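Side-chain contacts in NreA protein (Staphylococcus carnosus subsp. carnosus TM300, PDB 4IUH), which acts as the cytosolic nitrate receptor of the staphylococcal nitrate regulation system through a GAF domain, captured here with bound iodide: residues G81-T86 against M118-L123; L133-R138 against T148-N153. All coordinates share one frame; numbering follows the deposited sequence.

Interaction 1 of 2, residues G81-T86 against M118-L123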
loop_
_atom_site.group_PDB
_atom_site.type_symbol
_atom_site.label_atom_id
_atom_site.label_comp_id
_atom_site.label_asym_id
_atom_site.label_seq_id
_atom_site.Cartn_x
_atom_site.Cartn_y
_atom_site.Cartn_z
ATOM N N GLY A 81 3.747 7.704 -0.249
ATOM C CA GLY A 81 4.846 8.629 -0.038
ATOM C C GLY A 81 5.333 8.634 1.398
ATOM O O GLY A 81 6.528 8.743 1.657
ATOM N N LEU A 82 4.401 8.519 2.336
ATOM C CA LEU A 82 4.747 8.499 3.749
ATOM C C LEU A 82 5.638 7.300 4.044
ATOM O O LEU A 82 6.666 7.406 4.714
ATOM C CB LEU A 82 3.482 8.416 4.596
ATOM C CG LEU A 82 3.734 8.219 6.089
ATOM C CD1 LEU A 82 4.496 9.403 6.659
ATOM C CD2 LEU A 82 2.428 8.022 6.826
ATOM N N VAL A 83 5.230 6.160 3.511
ATOM C CA VAL A 83 5.906 4.898 3.741
ATOM C C VAL A 83 7.284 4.906 3.083
ATOM O O VAL A 83 8.271 4.492 3.690
ATOM C CB VAL A 83 5.014 3.730 3.240
ATOM C CG1 VAL A 83 5.817 2.672 2.561
ATOM C CG2 VAL A 83 4.199 3.153 4.392
ATOM N N ILE A 84 7.350 5.405 1.855
ATOM C CA ILE A 84 8.623 5.551 1.158
ATOM C C ILE A 84 9.565 6.500 1.906
ATOM O O ILE A 84 10.745 6.202 2.073
ATOM C CB ILE A 84 8.420 6.017 -0.290
ATOM C CG1 ILE A 84 7.706 4.927 -1.092
ATOM C CG2 ILE A 84 9.755 6.354 -0.942
ATOM C CD1 ILE A 84 7.273 5.373 -2.460
ATOM N N ARG A 85 9.033 7.621 2.380
ATOM C CA ARG A 85 9.816 8.572 3.173
ATOM C C ARG A 85 10.413 7.953 4.440
ATOM O O ARG A 85 11.625 7.961 4.635
ATOM C CB ARG A 85 8.957 9.774 3.572
ATOM C CG ARG A 85 8.945 10.916 2.576
ATOM C CD ARG A 85 8.040 12.047 3.060
ATOM N NE ARG A 85 7.954 12.073 4.519
ATOM C CZ ARG A 85 6.808 12.039 5.190
ATOM N NH1 ARG A 85 5.656 11.996 4.529
ATOM N NH2 ARG A 85 6.811 12.058 6.519
ATOM N N THR A 86 9.553 7.430 5.305
ATOM C CA THR A 86 9.985 6.913 6.597
ATOM C C THR A 86 10.714 5.586 6.453
ATOM O O THR A 86 11.522 5.219 7.307
ATOM C CB THR A 86 8.792 6.688 7.523
ATOM O OG1 THR A 86 7.912 5.722 6.931
ATOM C CG2 THR A 86 8.040 7.993 7.748
ATOM N N MET A 118 -6.083 -0.747 7.516
ATOM C CA MET A 118 -5.001 -0.977 6.556
ATOM C C MET A 118 -3.597 -1.124 7.150
ATOM O O MET A 118 -3.298 -0.639 8.240
ATOM C CB MET A 118 -4.986 0.126 5.492
ATOM C CG MET A 118 -4.420 1.436 5.998
ATOM S SD MET A 118 -4.974 2.853 5.040
ATOM C CE MET A 118 -4.168 4.195 5.924
ATOM N N VAL A 119 -2.751 -1.820 6.400
ATOM C CA VAL A 119 -1.319 -1.889 6.655
ATOM C C VAL A 119 -0.602 -1.498 5.369
ATOM O O VAL A 119 -0.885 -2.034 4.297
ATOM C CB VAL A 119 -0.859 -3.314 7.042
ATOM C CG1 VAL A 119 0.644 -3.334 7.298
ATOM C CG2 VAL A 119 -1.606 -3.815 8.262
ATOM N N ALA A 120 0.319 -0.552 5.474
ATOM C CA ALA A 120 1.100 -0.116 4.330
ATOM C C ALA A 120 2.549 -0.471 4.607
ATOM O O ALA A 120 3.094 -0.082 5.631
ATOM C CB ALA A 120 0.942 1.384 4.120
ATOM N N ILE A 121 3.170 -1.216 3.701
ATOM C CA ILE A 121 4.525 -1.705 3.938
ATOM C C ILE A 121 5.520 -1.226 2.888
ATOM O O ILE A 121 5.299 -1.404 1.692
ATOM C CB ILE A 121 4.553 -3.240 4.013
ATOM C CG1 ILE A 121 3.667 -3.722 5.162
ATOM C CG2 ILE A 121 5.965 -3.741 4.209
ATOM C CD1 ILE A 121 3.346 -5.194 5.089
ATOM N N PRO A 122 6.631 -0.626 3.340
ATOM C CA PRO A 122 7.689 -0.169 2.435
ATOM C C PRO A 122 8.284 -1.317 1.648
ATOM O O PRO A 122 8.623 -2.349 2.228
ATOM C CB PRO A 122 8.737 0.427 3.382
ATOM C CG PRO A 122 8.455 -0.202 4.711
ATOM C CD PRO A 122 6.968 -0.382 4.751
ATOM N N LEU A 123 8.371 -1.137 0.333
ATOM C CA LEU A 123 9.012 -2.100 -0.541
ATOM C C LEU A 123 10.439 -1.651 -0.837
ATOM O O LEU A 123 10.659 -0.573 -1.394
ATOM C CB LEU A 123 8.236 -2.227 -1.849
ATOM C CG LEU A 123 6.785 -2.700 -1.765
ATOM C CD1 LEU A 123 6.182 -2.779 -3.161
ATOM C CD2 LEU A 123 6.690 -4.051 -1.041
#

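Interaction 2 of 2, residues L133-R138 against T148-N153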
loop_
_atom_site.group_PDB
_atom_site.type_symbol
_atom_site.label_atom_id
_atom_site.label_comp_id
_atom_site.label_asym_id
_atom_site.label_seq_id
_atom_site.Cartn_x
_atom_site.Cartn_y
_atom_site.Cartn_z
ATOM N N LEU A 133 3.503 -1.541 -0.452
ATOM C CA LEU A 133 2.417 -2.502 -0.543
ATOM C C LEU A 133 1.336 -2.070 0.431
ATOM O O LEU A 133 1.621 -1.800 1.600
ATOM C CB LEU A 133 2.904 -3.914 -0.206
ATOM C CG LEU A 133 1.804 -4.966 -0.056
ATOM C CD1 LEU A 133 1.124 -5.243 -1.395
ATOM C CD2 LEU A 133 2.327 -6.256 0.579
ATOM N N LEU A 134 0.101 -1.987 -0.056
ATOM C CA LEU A 134 -1.032 -1.640 0.795
ATOM C C LEU A 134 -1.959 -2.840 0.961
ATOM O O LEU A 134 -2.416 -3.420 -0.019
ATOM C CB LEU A 134 -1.802 -0.458 0.197
ATOM C CG LEU A 134 -3.109 -0.040 0.874
ATOM C CD1 LEU A 134 -2.855 0.272 2.332
ATOM C CD2 LEU A 134 -3.732 1.163 0.166
ATOM N N LEU A 135 -2.221 -3.220 2.203
ATOM C CA LEU A 135 -3.162 -4.293 2.497
ATOM C C LEU A 135 -4.314 -3.673 3.280
ATOM O O LEU A 135 -4.086 -3.062 4.319
ATOM C CB LEU A 135 -2.469 -5.396 3.306
ATOM C CG LEU A 135 -1.181 -5.941 2.669
ATOM C CD1 LEU A 135 -0.463 -6.931 3.568
ATOM C CD2 LEU A 135 -1.479 -6.586 1.327
ATOM N N GLY A 136 -5.539 -3.794 2.775
ATOM C CA GLY A 136 -6.665 -3.097 3.373
ATOM C C GLY A 136 -7.913 -3.934 3.617
ATOM O O GLY A 136 -8.135 -4.960 2.957
ATOM N N GLN A 137 -8.719 -3.492 4.580
ATOM C CA GLN A 137 -10.005 -4.118 4.877
ATOM C C GLN A 137 -11.138 -3.123 4.651
ATOM O O GLN A 137 -10.924 -1.911 4.647
ATOM C CB GLN A 137 -10.066 -4.611 6.331
ATOM C CG GLN A 137 -9.019 -5.642 6.728
ATOM C CD GLN A 137 -9.319 -7.031 6.189
ATOM O OE1 GLN A 137 -9.599 -7.201 5.004
ATOM N NE2 GLN A 137 -9.258 -8.033 7.064
ATOM N N ARG A 138 -12.346 -3.640 4.465
ATOM C CA ARG A 138 -13.526 -2.792 4.383
ATOM C C ARG A 138 -14.550 -3.200 5.438
ATOM O O ARG A 138 -14.411 -4.240 6.087
ATOM C CB ARG A 138 -14.153 -2.868 2.989
ATOM C CG ARG A 138 -13.219 -2.453 1.862
ATOM C CD ARG A 138 -13.894 -2.563 0.502
ATOM N NE ARG A 138 -13.013 -3.208 -0.474
ATOM C CZ ARG A 138 -12.331 -2.552 -1.403
ATOM N NH1 ARG A 138 -12.455 -1.239 -1.495
ATOM N NH2 ARG A 138 -11.544 -3.201 -2.249
ATOM N N THR A 148 0.707 -7.178 11.214
ATOM C CA THR A 148 1.566 -6.040 11.489
ATOM C C THR A 148 3.035 -6.439 11.362
ATOM O O THR A 148 3.882 -5.628 11.010
ATOM C CB THR A 148 1.302 -5.488 12.899
ATOM O OG1 THR A 148 1.804 -6.404 13.882
ATOM C CG2 THR A 148 -0.194 -5.277 13.112
ATOM N N THR A 149 3.321 -7.704 11.652
ATOM C CA THR A 149 4.669 -8.249 11.591
ATOM C C THR A 149 4.856 -8.983 10.245
ATOM O O THR A 149 5.842 -9.699 10.020
ATOM C CB THR A 149 4.903 -9.184 12.807
ATOM O OG1 THR A 149 6.272 -9.121 13.231
ATOM C CG2 THR A 149 4.484 -10.632 12.507
ATOM N N PHE A 150 3.895 -8.770 9.350
ATOM C CA PHE A 150 3.858 -9.399 8.026
ATOM C C PHE A 150 5.137 -9.170 7.209
ATOM O O PHE A 150 5.675 -8.064 7.188
ATOM C CB PHE A 150 2.631 -8.886 7.256
ATOM C CG PHE A 150 2.521 -9.422 5.856
ATOM C CD1 PHE A 150 1.917 -10.646 5.616
ATOM C CD2 PHE A 150 3.016 -8.704 4.784
ATOM C CE1 PHE A 150 1.818 -11.147 4.333
ATOM C CE2 PHE A 150 2.925 -9.198 3.501
ATOM C CZ PHE A 150 2.320 -10.422 3.274
ATOM N N ARG A 151 5.608 -10.220 6.533
ATOM C CA ARG A 151 6.846 -10.151 5.757
ATOM C C ARG A 151 6.629 -10.133 4.244
ATOM O O ARG A 151 5.869 -10.937 3.702
ATOM C CB ARG A 151 7.780 -11.315 6.104
ATOM C CG ARG A 151 8.151 -11.426 7.570
ATOM C CD ARG A 151 8.780 -10.147 8.088
ATOM N NE ARG A 151 9.837 -9.634 7.216
ATOM C CZ ARG A 151 11.090 -10.090 7.200
ATOM N NH1 ARG A 151 11.457 -11.082 8.004
ATOM N NH2 ARG A 151 11.978 -9.555 6.369
ATOM N N ILE A 152 7.328 -9.222 3.573
ATOM C CA ILE A 152 7.316 -9.137 2.119
ATOM C C ILE A 152 8.196 -10.215 1.506
ATOM O O ILE A 152 7.772 -10.939 0.605
ATOM C CB ILE A 152 7.872 -7.782 1.640
ATOM C CG1 ILE A 152 6.970 -6.642 2.087
ATOM C CG2 ILE A 152 7.999 -7.761 0.129
ATOM C CD1 ILE A 152 5.638 -6.676 1.437
ATOM N N ASN A 153 9.423 -10.304 2.018
ATOM C CA ASN A 153 10.505 -11.094 1.432
ATOM C C ASN A 153 10.117 -12.470 0.894
ATOM O O ASN A 153 9.405 -13.232 1.549
ATOM C CB ASN A 153 11.654 -11.231 2.433
ATOM C CG ASN A 153 12.031 -9.906 3.079
ATOM O OD1 ASN A 153 11.196 -9.013 3.235
ATOM N ND2 ASN A 153 13.298 -9.778 3.462
#

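Interaction 1 of 2, residues G81-T86 against M118-L123
Val83 of helix 78-86 meets Ala120 and Pro122 of strand 115-125, joining a helix to the antiparallel sheet of the GAF domain. The local axes approach to 7.6 Å and cross at -47°, so the helix runs obliquely over the strand. Val83 is the helix side chain that makes the contact, and its two methyls split the work.

The apolar contacts come in two sets. CG2 of Val83 faces the Ala120 methyl, which points from the strand toward the helix, with CG2 and CB 3.7 Å apart. CG1 lies against the pyrrolidine ring of Pro122, and its distance to CB of that ring is 3.8 Å. Chi1 of Val83, at 140°, is some 40° short of a staggered position, a strained rotation that may reflect the fit of both methyls against the strand. The side chain of Ile121, between these two residues, departs on the other side of the strand, as expected for strand alternation, and packs against Phe150. Ala132 of the adjoining strand 128-138 also touches Val83.

Backbone atoms make up the rest. CG2 of Val83 is 3.6 Å from the carbonyl O of Ala120, a van der Waals approach without a donor. The nearest approach of all is Val83 CG1 to Pro122 CA, 3.4 Å.

Interaction 2 of 2, residues L133-R138 against T148-N153
Ile152, which packs its side chain on Leu133, gives its backbone N-H to Asp161 OD1, an oxygen gripped a second time by NE of Arg151 in a salt bridge. A further polar tie lies on the other side of Arg151 in sequence, where the carbonyl O of Phe150 is hydrogen-bonded to Arg89 NH1, which also binds the O of Thr148. These bonds hold the irregular 148-153 backbone, while the contact with strand 133-138 is made by side chains.

Leu135 and Phe150 form a CH-pi contact. CD1 of Leu135 lies over one face of the Phe150 ring, 4.3 Å from its centroid and 20° from the ring normal, displaced toward the rim. The two side chains lie roughly perpendicular. Phe150 reaches inward with its CG anti to the backbone N (chi1 178°), and Ile32 of helix 25-36 touches both Leu135 and Phe150.

Leu133, two residues earlier on the same side of the strand, reaches two partners with CD2. CD2 of Leu133 comes obliquely to the ring, 4.2 Å from CE2 of Phe150. The same methyl is 3.4 Å from CD1 of Ile152, closer than two methyls normally pack. Although the CB of Ile152 is not directed at the strand, its second torsion (-66°) turns CD1 back to Leu133, and the two side chains run antiparallel alongside each other.

All four touching residues are buried and every pair across the contact is carbon on carbon, which implies that close fit and exclusion of water hold this loop against the sheet, while the polar bonds of the loop, from its backbone and from side chains such as Arg151, go to residues outside the two segments.

Interactions 1 and 2 have centres 10 Å apart and follow each other along the chain, both within the GAF domain. They share one antiparallel sheet, in which strands 115-125 and 128-138 are neighbours: Ile121 N lies 2.7 Å from Leu133 O, a probable hydrogen bond, and Val119 O is 2.8 Å from Leu135 N, probably another. The two contacts also meet through side chains, where Ile121 CD1 is 3.5 Å from Phe150 CD2. Helix 78-86 packs on one face of the sheet, and loop 148-153 and helix 25-36 on the other, giving this nitrate receptor a layered GAF core.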